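Local coordinates for glutathione S-transferase (Sulfitobacter, PDB 4GF0), which binds glutathione and probably catalyses its conjugation to electrophilic substrates, at residues P134-E145 / D176-I186; D163-N171 / I186-T194. All blocks are in the same frame, centred on the assembly; numbering follows the deposited sequence.

Both contacts lie in the helical C-terminal domain and share helix 184-194, whose first turn supplies Ile186 to each. Contact 1 is partly buried: helix 123-148 meets residues 176-183, a loop with a short 3-10 turn, and the start of helix 184-194, and polar groups do much of the work, with a glutamate receiving backbone N-H groups and a buried tyrosine whose hydroxyl reaches an exposed aspartate. Contact 2 is buried, nearer the centre of the chain, and has no hydrogen bond between its segments; rings, methionines and a cysteine pack there. The two adjoin where Val144 CG1 lies 4.0 Å from Leu166 CD1, and their segments alternate along the chain, interlocking helices 123-148, 162-170 and 184-194.

Contact 1: residues P134-E145 / D176-I186; sequences PETMAACADFVE and DGVDTAAYPKI
Glu145 lays its carboxylate against the start of helix 184-194 and receives two backbone N-H groups there. OE2 accepts from Lys185 N at 2.9 Å in a fairly straight bond (164° at the hydrogen), and OE1 from Ile186 N at 3.0 Å, each through its syn lone pair. CG stands anti to the backbone N (chi1 180°), and the bend at chi2 (77°) turns the carboxylate to these donors. OE1 also lies against Tyr183 CB and OE2 against Pro184 CD (both 3.4 Å). With an alanine here, both amides would probably lose these acceptors and a gap open beside Tyr183 and Pro184. Lys185 NZ makes a weak bond back to Glu145 O and a hydrogen bond to Leu149 O. Tyr183 turns one ring face to Ala141, whose CB lies 3.8 Å from the ring centroid in a CH-pi contact, while Asp142 OD1 sits at the ring edge, 3.1 Å from Tyr183 OH. Farther along, Val178 CG2 packs 3.9 Å from Met137 CB and also touches Ala138; Pro134 CG rests 3.4 Å from Asp176 O. The Asp176 carboxylate lies by the bent Met137 chain, but its polar partners are Lys113, in a salt bridge, and His110, in a hydrogen bond. With Tyr183 at the N-cap position, the first turn of helix 184-194 offers N-H groups to a carboxylate of helix 123-148, within the all-helical C-terminal domain of the glutathione S-transferase fold.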
loop_
_atom_site.group_PDB
_atom_site.type_symbol
_atom_site.label_atom_id
_atom_site.label_comp_id
_atom_site.label_asym_id
_atom_site.label_seq_id
_atom_site.Cartn_x
_atom_site.Cartn_y
_atom_site.Cartn_z
ATOM N N PRO A 134 -0.830 16.205 -14.022
ATOM C CA PRO A 134 -1.198 17.396 -13.245
ATOM C C PRO A 134 -2.650 17.340 -12.786
ATOM O O PRO A 134 -2.974 17.803 -11.690
ATOM C CB PRO A 134 -0.993 18.538 -14.240
ATOM C CG PRO A 134 0.085 18.042 -15.137
ATOM C CD PRO A 134 -0.202 16.573 -15.306
ATOM N N GLU A 135 -3.515 16.748 -13.597
ATOM C CA GLU A 135 -4.919 16.642 -13.219
ATOM C C GLU A 135 -5.203 15.542 -12.194
ATOM O O GLU A 135 -5.978 15.758 -11.263
ATOM C CB GLU A 135 -5.805 16.503 -14.455
ATOM C CG GLU A 135 -5.793 17.771 -15.301
ATOM C CD GLU A 135 -6.562 17.623 -16.590
ATOM O OE1 GLU A 135 -7.623 16.963 -16.577
ATOM O OE2 GLU A 135 -6.102 18.166 -17.619
ATOM N N THR A 136 -4.577 14.375 -12.343
ATOM C CA THR A 136 -4.792 13.295 -11.383
ATOM C C THR A 136 -4.187 13.627 -10.016
ATOM O O THR A 136 -4.767 13.299 -8.982
ATOM C CB THR A 136 -4.250 11.934 -11.875
ATOM O OG1 THR A 136 -2.838 12.028 -12.098
ATOM C CG2 THR A 136 -4.946 11.518 -13.156
ATOM N N MET A 137 -3.023 14.267 -10.009
ATOM C CA MET A 137 -2.392 14.658 -8.747
ATOM C C MET A 137 -3.153 15.787 -8.056
ATOM O O MET A 137 -3.211 15.840 -6.829
ATOM C CB MET A 137 -0.921 15.049 -8.950
ATOM C CG MET A 137 -0.009 13.872 -9.285
ATOM S SD MET A 137 0.130 12.618 -7.983
ATOM C CE MET A 137 1.177 13.463 -6.808
ATOM N N ALA A 138 -3.744 16.685 -8.842
ATOM C CA ALA A 138 -4.545 17.756 -8.263
ATOM C C ALA A 138 -5.781 17.159 -7.598
ATOM O O ALA A 138 -6.191 17.593 -6.514
ATOM C CB ALA A 138 -4.955 18.760 -9.324
ATOM N N ALA A 139 -6.366 16.151 -8.240
ATOM C CA ALA A 139 -7.549 15.499 -7.692
ATOM C C ALA A 139 -7.180 14.774 -6.404
ATOM O O ALA A 139 -7.951 14.769 -5.436
ATOM C CB ALA A 139 -8.175 14.529 -8.713
ATOM N N CYS A 140 -5.991 14.178 -6.377
ATOM C CA CYS A 140 -5.513 13.535 -5.161
ATOM C C CYS A 140 -5.288 14.572 -4.069
ATOM O O CYS A 140 -5.660 14.355 -2.911
ATOM C CB CYS A 140 -4.229 12.748 -5.429
ATOM S SG CYS A 140 -4.529 11.206 -6.334
ATOM N N ALA A 141 -4.685 15.697 -4.438
ATOM C CA ALA A 141 -4.437 16.758 -3.463
ATOM C C ALA A 141 -5.754 17.299 -2.900
ATOM O O ALA A 141 -5.849 17.603 -1.701
ATOM C CB ALA A 141 -3.609 17.867 -4.068
ATOM N N ASP A 142 -6.770 17.391 -3.758
ATOM C CA ASP A 142 -8.114 17.801 -3.339
ATOM C C ASP A 142 -8.637 16.897 -2.228
ATOM O O ASP A 142 -9.158 17.366 -1.209
ATOM C CB ASP A 142 -9.093 17.735 -4.515
ATOM C CG ASP A 142 -8.924 18.871 -5.494
ATOM O OD1 ASP A 142 -8.170 19.821 -5.204
ATOM O OD2 ASP A 142 -9.576 18.813 -6.562
ATOM N N PHE A 143 -8.504 15.594 -2.439
ATOM C CA PHE A 143 -8.924 14.610 -1.448
ATOM C C PHE A 143 -8.103 14.653 -0.164
ATOM O O PHE A 143 -8.650 14.495 0.932
ATOM C CB PHE A 143 -8.876 13.205 -2.039
ATOM C CG PHE A 143 -9.420 12.155 -1.119
ATOM C CD1 PHE A 143 -10.786 11.952 -1.022
ATOM C CD2 PHE A 143 -8.575 11.381 -0.351
ATOM C CE1 PHE A 143 -11.303 10.987 -0.173
ATOM C CE2 PHE A 143 -9.083 10.420 0.506
ATOM C CZ PHE A 143 -10.449 10.220 0.589
ATOM N N VAL A 144 -6.791 14.827 -0.289
ATOM C CA VAL A 144 -5.947 14.987 0.884
ATOM C C VAL A 144 -6.444 16.161 1.720
ATOM O O VAL A 144 -6.621 16.040 2.934
ATOM C CB VAL A 144 -4.473 15.234 0.492
ATOM C CG1 VAL A 144 -3.673 15.743 1.693
ATOM C CG2 VAL A 144 -3.854 13.956 -0.050
ATOM N N GLU A 145 -6.674 17.286 1.052
ATOM C CA GLU A 145 -7.066 18.525 1.710
ATOM C C GLU A 145 -8.426 18.388 2.401
ATOM O O GLU A 145 -8.623 18.889 3.501
ATOM C CB GLU A 145 -7.075 19.676 0.689
ATOM C CG GLU A 145 -7.479 21.038 1.235
ATOM C CD GLU A 145 -6.370 21.710 2.027
ATOM O OE1 GLU A 145 -5.218 21.212 2.014
ATOM O OE2 GLU A 145 -6.645 22.748 2.663
ATOM N N ASP A 176 4.973 17.963 -10.316
ATOM C CA ASP A 176 3.958 17.317 -11.139
ATOM C C ASP A 176 2.972 18.322 -11.729
ATOM O O ASP A 176 2.021 17.933 -12.400
ATOM C CB ASP A 176 3.203 16.228 -10.349
ATOM C CG ASP A 176 4.037 14.973 -10.128
ATOM O OD1 ASP A 176 5.147 14.880 -10.694
ATOM O OD2 ASP A 176 3.581 14.069 -9.390
ATOM N N GLY A 177 3.195 19.608 -11.474
ATOM C CA GLY A 177 2.354 20.648 -12.040
ATOM C C GLY A 177 1.164 21.064 -11.187
ATOM O O GLY A 177 0.186 21.610 -11.713
ATOM N N VAL A 178 1.246 20.818 -9.879
ATOM C CA VAL A 178 0.197 21.203 -8.932
ATOM C C VAL A 178 0.756 22.194 -7.908
ATOM O O VAL A 178 1.794 21.933 -7.298
ATOM C CB VAL A 178 -0.347 19.973 -8.170
ATOM C CG1 VAL A 178 -1.475 20.384 -7.217
ATOM C CG2 VAL A 178 -0.841 18.906 -9.142
ATOM N N ASP A 179 0.083 23.328 -7.723
ATOM C CA ASP A 179 0.529 24.315 -6.736
ATOM C C ASP A 179 0.111 23.870 -5.339
ATOM O O ASP A 179 -1.078 23.862 -5.034
ATOM C CB ASP A 179 -0.095 25.687 -7.018
ATOM C CG ASP A 179 0.617 26.450 -8.119
ATOM O OD1 ASP A 179 1.863 26.409 -8.160
ATOM O OD2 ASP A 179 -0.075 27.100 -8.937
ATOM N N THR A 180 1.069 23.500 -4.491
ATOM C CA THR A 180 0.728 23.131 -3.118
ATOM C C THR A 180 0.083 24.307 -2.389
ATOM O O THR A 180 -0.780 24.131 -1.529
ATOM C CB THR A 180 1.943 22.597 -2.331
ATOM O OG1 THR A 180 2.923 23.631 -2.184
ATOM C CG2 THR A 180 2.558 21.430 -3.074
ATOM N N ALA A 181 0.505 25.508 -2.767
ATOM C CA ALA A 181 -0.020 26.748 -2.203
ATOM C C ALA A 181 -1.536 26.893 -2.356
ATOM O O ALA A 181 -2.175 27.642 -1.615
ATOM C CB ALA A 181 0.673 27.922 -2.844
ATOM N N ALA A 182 -2.117 26.185 -3.317
ATOM C CA ALA A 182 -3.564 26.249 -3.522
ATOM C C ALA A 182 -4.310 25.476 -2.433
ATOM O O ALA A 182 -5.537 25.532 -2.349
ATOM C CB ALA A 182 -3.932 25.728 -4.897
ATOM N N TYR A 183 -3.560 24.763 -1.595
ATOM C CA TYR A 183 -4.139 23.919 -0.550
ATOM C C TYR A 183 -3.642 24.365 0.811
ATOM O O TYR A 183 -2.523 24.018 1.194
ATOM C CB TYR A 183 -3.725 22.465 -0.788
ATOM C CG TYR A 183 -4.121 21.960 -2.153
ATOM C CD1 TYR A 183 -5.360 21.376 -2.359
ATOM C CD2 TYR A 183 -3.267 22.074 -3.236
ATOM C CE1 TYR A 183 -5.732 20.915 -3.607
ATOM C CE2 TYR A 183 -3.633 21.620 -4.486
ATOM C CZ TYR A 183 -4.869 21.038 -4.661
ATOM O OH TYR A 183 -5.240 20.580 -5.904
ATOM N N PRO A 184 -4.460 25.145 1.539
ATOM C CA PRO A 184 -3.982 25.748 2.791
ATOM C C PRO A 184 -3.531 24.732 3.840
ATOM O O PRO A 184 -2.479 24.940 4.449
ATOM C CB PRO A 184 -5.185 26.574 3.289
ATOM C CG PRO A 184 -6.349 26.184 2.426
ATOM C CD PRO A 184 -5.784 25.660 1.140
ATOM N N LYS A 185 -4.283 23.649 4.040
ATOM C CA LYS A 185 -3.889 22.660 5.041
ATOM C C LYS A 185 -2.629 21.897 4.641
ATOM O O LYS A 185 -1.770 21.628 5.484
ATOM C CB LYS A 185 -5.044 21.716 5.383
ATOM C CG LYS A 185 -6.130 22.386 6.224
ATOM C CD LYS A 185 -7.052 21.359 6.857
ATOM C CE LYS A 185 -7.875 20.680 5.797
ATOM N NZ LYS A 185 -8.678 19.546 6.333
ATOM N N ILE A 186 -2.511 21.565 3.358
ATOM C CA ILE A 186 -1.295 20.928 2.865
ATOM C C ILE A 186 -0.115 21.873 3.061
ATOM O O ILE A 186 0.964 21.452 3.463
ATOM C CB ILE A 186 -1.412 20.520 1.374
ATOM C CG1 ILE A 186 -2.414 19.373 1.220
ATOM C CG2 ILE A 186 -0.054 20.094 0.820
ATOM C CD1 ILE A 186 -2.566 18.873 -0.218
#

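Contact 2: residues D163-N171 / I186-T194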
loop_
_atom_site.group_PDB
_atom_site.type_symbol
_atom_site.label_atom_id
_atom_site.label_comp_id
_atom_site.label_asym_id
_atom_site.label_seq_id
_atom_site.Cartn_x
_atom_site.Cartn_y
_atom_site.Cartn_z
ATOM N N ASP A 163 2.266 10.892 8.336
ATOM C CA ASP A 163 2.868 12.184 8.026
ATOM C C ASP A 163 4.145 12.133 7.171
ATOM O O ASP A 163 4.231 12.858 6.180
ATOM C CB ASP A 163 3.032 13.016 9.300
ATOM C CG ASP A 163 1.699 13.303 9.958
ATOM O OD1 ASP A 163 0.829 13.886 9.270
ATOM O OD2 ASP A 163 1.509 12.914 11.139
ATOM N N PRO A 164 5.125 11.280 7.523
ATOM C CA PRO A 164 6.276 11.198 6.614
ATOM C C PRO A 164 5.869 10.729 5.226
ATOM O O PRO A 164 6.396 11.207 4.227
ATOM C CB PRO A 164 7.144 10.112 7.252
ATOM C CG PRO A 164 6.815 10.190 8.697
ATOM C CD PRO A 164 5.353 10.499 8.756
ATOM N N TYR A 165 4.945 9.777 5.185
ATOM C CA TYR A 165 4.421 9.258 3.933
ATOM C C TYR A 165 3.785 10.389 3.124
ATOM O O TYR A 165 4.116 10.578 1.946
ATOM C CB TYR A 165 3.399 8.145 4.223
ATOM C CG TYR A 165 3.275 7.079 3.164
ATOM C CD1 TYR A 165 3.576 7.343 1.828
ATOM C CD2 TYR A 165 2.829 5.809 3.495
ATOM C CE1 TYR A 165 3.450 6.347 0.847
ATOM C CE2 TYR A 165 2.710 4.817 2.539
ATOM C CZ TYR A 165 3.011 5.087 1.222
ATOM O OH TYR A 165 2.868 4.078 0.296
ATOM N N LEU A 166 2.903 11.165 3.751
ATOM C CA LEU A 166 2.205 12.241 3.040
ATOM C C LEU A 166 3.171 13.334 2.620
ATOM O O LEU A 166 3.057 13.886 1.532
ATOM C CB LEU A 166 1.093 12.834 3.911
ATOM C CG LEU A 166 0.284 13.955 3.258
ATOM C CD1 LEU A 166 -0.476 13.420 2.045
ATOM C CD2 LEU A 166 -0.667 14.551 4.290
ATOM N N PHE A 167 4.131 13.634 3.482
ATOM C CA PHE A 167 5.099 14.681 3.176
ATOM C C PHE A 167 5.882 14.390 1.893
ATOM O O PHE A 167 6.013 15.249 1.018
ATOM C CB PHE A 167 6.066 14.844 4.342
ATOM C CG PHE A 167 7.153 15.839 4.082
ATOM C CD1 PHE A 167 6.863 17.189 3.987
ATOM C CD2 PHE A 167 8.465 15.422 3.935
ATOM C CE1 PHE A 167 7.877 18.125 3.754
ATOM C CE2 PHE A 167 9.480 16.347 3.697
ATOM C CZ PHE A 167 9.182 17.697 3.605
ATOM N N VAL A 168 6.421 13.183 1.786
ATOM C CA VAL A 168 7.218 12.856 0.613
ATOM C C VAL A 168 6.369 12.865 -0.659
ATOM O O VAL A 168 6.816 13.325 -1.708
ATOM C CB VAL A 168 7.982 11.521 0.790
ATOM C CG1 VAL A 168 8.669 11.138 -0.511
ATOM C CG2 VAL A 168 9.005 11.662 1.911
ATOM N N VAL A 169 5.127 12.406 -0.565
ATOM C CA VAL A 169 4.240 12.445 -1.725
ATOM C C VAL A 169 3.884 13.880 -2.110
ATOM O O VAL A 169 3.935 14.243 -3.288
ATOM C CB VAL A 169 2.959 11.620 -1.500
ATOM C CG1 VAL A 169 2.010 11.759 -2.702
ATOM C CG2 VAL A 169 3.312 10.144 -1.258
ATOM N N CYS A 170 3.551 14.716 -1.127
ATOM C CA CYS A 170 3.177 16.099 -1.447
ATOM C C CYS A 170 4.365 16.893 -1.974
ATOM O O CYS A 170 4.213 17.900 -2.676
ATOM C CB CYS A 170 2.558 16.791 -0.231
ATOM S SG CYS A 170 0.915 16.189 0.142
ATOM N N ASN A 171 5.561 16.429 -1.652
ATOM C CA ASN A 171 6.773 17.057 -2.152
ATOM C C ASN A 171 6.911 16.901 -3.677
ATOM O O ASN A 171 7.690 17.613 -4.306
ATOM C CB ASN A 171 7.994 16.482 -1.429
ATOM C CG ASN A 171 9.157 17.426 -1.431
ATOM O OD1 ASN A 171 9.062 18.548 -0.932
ATOM N ND2 ASN A 171 10.277 16.980 -1.991
ATOM N N ILE A 186 -2.511 21.565 3.358
ATOM C CA ILE A 186 -1.295 20.928 2.865
ATOM C C ILE A 186 -0.115 21.873 3.061
ATOM O O ILE A 186 0.964 21.452 3.463
ATOM C CB ILE A 186 -1.412 20.520 1.374
ATOM C CG1 ILE A 186 -2.414 19.373 1.220
ATOM C CG2 ILE A 186 -0.054 20.094 0.820
ATOM C CD1 ILE A 186 -2.566 18.873 -0.218
ATOM N N THR A 187 -0.338 23.160 2.810
ATOM C CA THR A 187 0.721 24.152 2.960
ATOM C C THR A 187 1.200 24.228 4.407
ATOM O O THR A 187 2.406 24.186 4.669
ATOM C CB THR A 187 0.268 25.536 2.486
ATOM O OG1 THR A 187 0.011 25.477 1.079
ATOM C CG2 THR A 187 1.350 26.577 2.750
ATOM N N THR A 188 0.257 24.310 5.341
ATOM C CA THR A 188 0.615 24.349 6.758
ATOM C C THR A 188 1.321 23.064 7.158
ATOM O O THR A 188 2.298 23.093 7.904
ATOM C CB THR A 188 -0.614 24.569 7.652
ATOM O OG1 THR A 188 -1.178 25.858 7.368
ATOM C CG2 THR A 188 -0.216 24.505 9.117
ATOM N N PHE A 189 0.824 21.941 6.648
ATOM C CA PHE A 189 1.421 20.629 6.914
ATOM C C PHE A 189 2.880 20.575 6.456
ATOM O O PHE A 189 3.762 20.126 7.194
ATOM C CB PHE A 189 0.578 19.532 6.234
ATOM C CG PHE A 189 1.260 18.195 6.164
ATOM C CD1 PHE A 189 1.358 17.387 7.296
ATOM C CD2 PHE A 189 1.798 17.736 4.965
ATOM C CE1 PHE A 189 1.999 16.141 7.240
ATOM C CE2 PHE A 189 2.434 16.483 4.904
ATOM C CZ PHE A 189 2.534 15.692 6.040
ATOM N N MET A 190 3.142 21.034 5.238
ATOM C CA MET A 190 4.501 21.016 4.709
ATOM C C MET A 190 5.404 21.924 5.531
ATOM O O MET A 190 6.563 21.616 5.733
ATOM C CB MET A 190 4.529 21.455 3.238
ATOM C CG MET A 190 3.726 20.554 2.302
ATOM S SD MET A 190 4.342 18.860 2.251
ATOM C CE MET A 190 5.752 19.035 1.142
ATOM N N GLN A 191 4.878 23.044 6.002
ATOM C CA GLN A 191 5.690 23.933 6.841
ATOM C C GLN A 191 6.048 23.318 8.186
ATOM O O GLN A 191 7.155 23.525 8.691
ATOM C CB GLN A 191 4.986 25.260 7.051
ATOM C CG GLN A 191 4.884 26.061 5.773
ATOM C CD GLN A 191 3.920 27.197 5.902
ATOM O OE1 GLN A 191 3.172 27.281 6.877
ATOM N NE2 GLN A 191 3.921 28.084 4.917
ATOM N N GLN A 192 5.114 22.581 8.781
ATOM C CA GLN A 192 5.401 21.909 10.045
ATOM C C GLN A 192 6.426 20.810 9.826
ATOM O O GLN A 192 7.356 20.660 10.611
ATOM C CB GLN A 192 4.130 21.323 10.673
ATOM C CG GLN A 192 3.098 22.371 11.084
ATOM C CD GLN A 192 3.636 23.328 12.129
ATOM O OE1 GLN A 192 4.428 22.943 12.999
ATOM N NE2 GLN A 192 3.215 24.586 12.046
ATOM N N MET A 193 6.246 20.040 8.757
ATOM C CA MET A 193 7.146 18.928 8.458
ATOM C C MET A 193 8.573 19.415 8.202
ATOM O O MET A 193 9.541 18.850 8.723
ATOM C CB MET A 193 6.631 18.130 7.254
ATOM C CG MET A 193 5.355 17.320 7.537
ATOM S SD MET A 193 5.607 16.059 8.815
ATOM C CE MET A 193 6.723 14.917 7.996
ATOM N N THR A 194 8.685 20.466 7.398
ATOM C CA THR A 194 9.976 21.045 7.032
ATOM C C THR A 194 10.765 21.488 8.272
ATOM O O THR A 194 11.997 21.445 8.288
ATOM C CB THR A 194 9.784 22.225 6.045
ATOM O OG1 THR A 194 9.251 21.726 4.810
ATOM C CG2 THR A 194 11.095 22.940 5.772
#
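The Phe189 ring is sandwiched between Leu166 of the facing helix and Met193 of its own. Leu166 CD2 covers one face in a CH-pi contact, 3.9 Å from the ring centroid, and Met193 CG lies over the opposite face, 3.5 Å above the plane. Asp163 O and Phe167 N meet the ring edge, with Phe189 CZ 3.3 Å from Asp163 O. Phe167 is a knob among Phe189, Met190, Met193 and Thr194. Its CD1 touches Met193 CB at 3.4 Å, and Met190 SD stands obliquely 4.6 Å from the ring centroid in a Met-aromatic contact. Bent at chi2 and chi3, the Met190 chain also brings SD to 3.7 Å from Cys170 CB. The Asp163 carboxylate is hydrogen-bonded through OD2 to Ser160 N and through OD1 to Val154 N. The two helix segments cross at -110°, their axes 10.4 Å apart. Helix 162-170 lies between partners: Leu166 also meets Val144 of helix 123-148, Pro164 and Phe167 reach Ile19 of helix 14-23, and Tyr165 packs on helix 89-111 and touches the bound glutathione.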